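Local structure of TssK (5Y0E) at residues 50-60 and 176-184. The protein is a trimeric baseplate component of the bacterial type VI secretion system, probably linking the baseplate to the membrane complex. Residues are numbered along the deposited sequence; the frame is centred on the assembly and turned at random.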
loop_
_atom_site.group_PDB
_atom_site.type_symbol
_atom_site.label_atom_id
_atom_site.label_comp_id
_atom_site.label_asym_id
_atom_site.label_seq_id
_atom_site.Cartn_x
_atom_site.Cartn_y
_atom_site.Cartn_z
ATOM N N LEU A 50 23.358 3.859 -17.132
ATOM C CA LEU A 50 23.785 4.341 -18.428
ATOM C C LEU A 50 25.145 5.018 -18.311
ATOM O O LEU A 50 25.415 5.741 -17.352
ATOM C CB LEU A 50 22.740 5.301 -18.973
ATOM C CG LEU A 50 22.743 5.530 -20.460
ATOM C CD1 LEU A 50 21.324 5.715 -20.890
ATOM C CD2 LEU A 50 23.566 6.759 -20.758
ATOM N N ASP A 51 26.013 4.768 -19.279
ATOM C CA ASP A 51 27.321 5.404 -19.251
ATOM C C ASP A 51 27.209 6.806 -19.824
ATOM O O ASP A 51 26.966 6.988 -21.020
ATOM C CB ASP A 51 28.358 4.604 -20.019
ATOM C CG ASP A 51 29.734 5.204 -19.885
ATOM O OD1 ASP A 51 30.115 5.591 -18.756
ATOM O OD2 ASP A 51 30.427 5.317 -20.903
ATOM N N GLN A 52 27.398 7.795 -18.967
ATOM C CA GLN A 52 27.259 9.177 -19.386
ATOM C C GLN A 52 28.445 9.620 -20.226
ATOM O O GLN A 52 28.283 10.383 -21.184
ATOM C CB GLN A 52 27.114 10.058 -18.155
ATOM C CG GLN A 52 25.851 9.793 -17.400
ATOM C CD GLN A 52 24.665 10.433 -18.075
ATOM O OE1 GLN A 52 24.789 11.491 -18.698
ATOM N NE2 GLN A 52 23.504 9.793 -17.966
ATOM N N THR A 53 29.640 9.147 -19.870
ATOM C CA THR A 53 30.844 9.522 -20.596
ATOM C C THR A 53 30.717 9.206 -22.080
ATOM O O THR A 53 31.104 10.012 -22.924
ATOM C CB THR A 53 32.050 8.808 -19.997
ATOM O OG1 THR A 53 32.094 7.468 -20.491
ATOM C CG2 THR A 53 31.932 8.748 -18.491
ATOM N N LEU A 54 30.164 8.051 -22.421
ATOM C CA LEU A 54 30.009 7.735 -23.832
ATOM C C LEU A 54 28.857 8.472 -24.484
ATOM O O LEU A 54 28.740 8.435 -25.710
ATOM C CB LEU A 54 29.810 6.238 -24.033
ATOM C CG LEU A 54 30.974 5.515 -24.707
ATOM C CD1 LEU A 54 32.160 5.439 -23.789
ATOM C CD2 LEU A 54 30.550 4.130 -25.128
ATOM N N LEU A 55 27.994 9.117 -23.707
ATOM C CA LEU A 55 26.943 9.907 -24.324
ATOM C C LEU A 55 27.530 10.956 -25.230
ATOM O O LEU A 55 26.896 11.372 -26.201
ATOM C CB LEU A 55 26.093 10.576 -23.264
ATOM C CG LEU A 55 25.020 9.658 -22.743
ATOM C CD1 LEU A 55 24.280 10.373 -21.671
ATOM C CD2 LEU A 55 24.113 9.296 -23.880
ATOM N N ARG A 56 28.747 11.372 -24.941
ATOM C CA ARG A 56 29.379 12.461 -25.651
ATOM C C ARG A 56 29.914 12.051 -27.000
ATOM O O ARG A 56 30.574 12.857 -27.653
ATOM C CB ARG A 56 30.499 13.023 -24.802
ATOM C CG ARG A 56 30.124 12.993 -23.347
ATOM C CD ARG A 56 31.032 13.836 -22.512
ATOM N NE ARG A 56 32.388 13.319 -22.487
ATOM C CZ ARG A 56 33.172 13.364 -21.414
ATOM N NH1 ARG A 56 32.716 13.890 -20.285
ATOM N NH2 ARG A 56 34.407 12.875 -21.461
ATOM N N GLN A 57 29.652 10.838 -27.448
ATOM C CA GLN A 57 30.127 10.436 -28.763
ATOM C C GLN A 57 29.006 9.840 -29.593
ATOM O O GLN A 57 29.255 9.057 -30.508
ATOM C CB GLN A 57 31.281 9.454 -28.644
ATOM C CG GLN A 57 32.049 9.605 -27.364
ATOM C CD GLN A 57 33.055 8.485 -27.166
ATOM O OE1 GLN A 57 33.096 7.536 -27.948
ATOM N NE2 GLN A 57 33.857 8.575 -26.106
ATOM N N GLY A 58 27.767 10.201 -29.290
ATOM C CA GLY A 58 26.676 9.650 -30.049
ATOM C C GLY A 58 26.430 8.200 -29.772
ATOM O O GLY A 58 25.849 7.508 -30.605
ATOM N N LYS A 59 26.853 7.721 -28.615
ATOM C CA LYS A 59 26.706 6.323 -28.251
ATOM C C LYS A 59 25.827 6.205 -27.017
ATOM O O LYS A 59 26.009 6.940 -26.039
ATOM C CB LYS A 59 28.078 5.677 -28.004
ATOM C CG LYS A 59 28.893 5.435 -29.287
ATOM C CD LYS A 59 30.293 4.935 -28.988
ATOM C CE LYS A 59 31.198 4.998 -30.218
ATOM N NZ LYS A 59 30.914 3.946 -31.227
ATOM N N ILE A 60 24.867 5.294 -27.080
ATOM C CA ILE A 60 24.168 4.810 -25.900
ATOM C C ILE A 60 24.880 3.563 -25.402
ATOM O O ILE A 60 24.984 2.570 -26.122
ATOM C CB ILE A 60 22.705 4.497 -26.213
ATOM C CG1 ILE A 60 21.979 5.758 -26.661
ATOM C CG2 ILE A 60 22.053 3.894 -24.996
ATOM C CD1 ILE A 60 22.152 6.868 -25.701
ATOM N N GLY A 176 25.881 19.483 -31.927
ATOM C CA GLY A 176 26.866 19.656 -32.975
ATOM C C GLY A 176 28.121 18.849 -32.730
ATOM O O GLY A 176 28.707 18.301 -33.662
ATOM N N ASP A 177 28.550 18.762 -31.474
ATOM C CA ASP A 177 29.737 18.010 -31.106
ATOM C C ASP A 177 29.481 16.523 -30.990
ATOM O O ASP A 177 30.236 15.848 -30.283
ATOM C CB ASP A 177 30.306 18.532 -29.788
ATOM C CG ASP A 177 29.273 18.572 -28.684
ATOM O OD1 ASP A 177 28.336 17.754 -28.706
ATOM O OD2 ASP A 177 29.386 19.427 -27.783
ATOM N N ASN A 178 28.431 16.005 -31.625
ATOM C CA ASN A 178 28.060 14.595 -31.637
ATOM C C ASN A 178 27.621 14.058 -30.274
ATOM O O ASN A 178 27.234 12.896 -30.189
ATOM C CB ASN A 178 29.187 13.713 -32.187
ATOM C CG ASN A 178 29.205 13.682 -33.684
ATOM O OD1 ASN A 178 28.454 14.404 -34.336
ATOM N ND2 ASN A 178 30.067 12.853 -34.250
ATOM N N SER A 179 27.656 14.854 -29.212
ATOM C CA SER A 179 27.091 14.410 -27.953
ATOM C C SER A 179 25.575 14.350 -28.052
ATOM O O SER A 179 24.954 14.992 -28.900
ATOM C CB SER A 179 27.488 15.343 -26.823
ATOM O OG SER A 179 26.595 16.431 -26.764
ATOM N N LEU A 180 24.979 13.569 -27.163
ATOM C CA LEU A 180 23.542 13.357 -27.155
ATOM C C LEU A 180 22.925 13.932 -25.897
ATOM O O LEU A 180 23.501 13.831 -24.816
ATOM C CB LEU A 180 23.205 11.882 -27.242
ATOM C CG LEU A 180 23.831 11.065 -28.373
ATOM C CD1 LEU A 180 23.830 9.619 -27.980
ATOM C CD2 LEU A 180 23.091 11.261 -29.659
ATOM N N ARG A 181 21.768 14.561 -26.055
ATOM C CA ARG A 181 20.940 14.972 -24.936
ATOM C C ARG A 181 19.754 14.027 -24.854
ATOM O O ARG A 181 19.086 13.770 -25.861
ATOM C CB ARG A 181 20.459 16.415 -25.080
ATOM C CG ARG A 181 19.644 16.912 -23.898
ATOM C CD ARG A 181 19.312 18.389 -24.040
ATOM N NE ARG A 181 18.729 18.674 -25.343
ATOM C CZ ARG A 181 17.428 18.800 -25.568
ATOM N NH1 ARG A 181 16.565 18.686 -24.567
ATOM N NH2 ARG A 181 16.992 19.047 -26.797
ATOM N N LEU A 182 19.507 13.497 -23.666
ATOM C CA LEU A 182 18.467 12.507 -23.465
ATOM C C LEU A 182 17.265 13.121 -22.770
ATOM O O LEU A 182 17.391 14.064 -21.991
ATOM C CB LEU A 182 18.985 11.337 -22.637
ATOM C CG LEU A 182 20.122 10.554 -23.267
ATOM C CD1 LEU A 182 20.640 9.537 -22.276
ATOM C CD2 LEU A 182 19.643 9.892 -24.508
ATOM N N ASP A 183 16.100 12.572 -23.056
ATOM C CA ASP A 183 14.891 12.967 -22.348
ATOM C C ASP A 183 14.910 12.348 -20.958
ATOM O O ASP A 183 14.422 11.247 -20.743
ATOM C CB ASP A 183 13.658 12.545 -23.124
ATOM C CG ASP A 183 12.395 12.924 -22.424
ATOM O OD1 ASP A 183 12.465 13.604 -21.382
ATOM O OD2 ASP A 183 11.324 12.537 -22.909
ATOM N N THR A 184 15.444 13.085 -19.991
ATOM C CA THR A 184 15.516 12.598 -18.626
ATOM C C THR A 184 14.158 12.377 -17.978
ATOM O O THR A 184 14.110 11.883 -16.853
ATOM C CB THR A 184 16.307 13.565 -17.759
ATOM O OG1 THR A 184 15.751 14.870 -17.907
ATOM C CG2 THR A 184 17.743 13.572 -18.169
#
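Leu180 and Leu182, on strand 180-182 at the edge of a mixed beta-sheet, pack against Leu55 of the helix-like turn 52-55, Gly58 and the start of strand 59-60. The contact joins the turn between strands 44-50 and 59-60 to that edge strand. Its tight part is apolar. The CD1 methyl of Leu180 lies against the backbone of Gly58, 3.5 Å from the Gly58 C atom. Leu180 CG also approaches Gly58 CA, at 3.6 Å. The same Leu180 CD1 meets Ile60 CD1 at 3.9 Å, and the two side chains cross at about a right angle. Two residues on, Leu182 CD1 touches both methyls of Leu55, with Leu55 CD1 at 3.8 Å. Leu50 meets Leu182 tip to tip. Ile89 and Lys174 also border Leu180.

The looser, more polar side is formed by Arg56, Gln57, Asp177 and Asn178, all exposed. Arg56 and Gln57 start away from the 176-184 segment. Ser179 is buried, and its CB rests on Arg56 CA at 3.6 Å. Asp177 OD1 accepts from Ser179 N, on the anti side, in an Asx turn. Ser179 OG sits between its backbone N and carbonyl carbon (chi1 85°), which brings it to the syn side of Asp177 OD1, to which it also donates. Where the two parts meet, Leu180 N donates to Leu55 O at 3.1 Å, from 36° above the carbonyl plane.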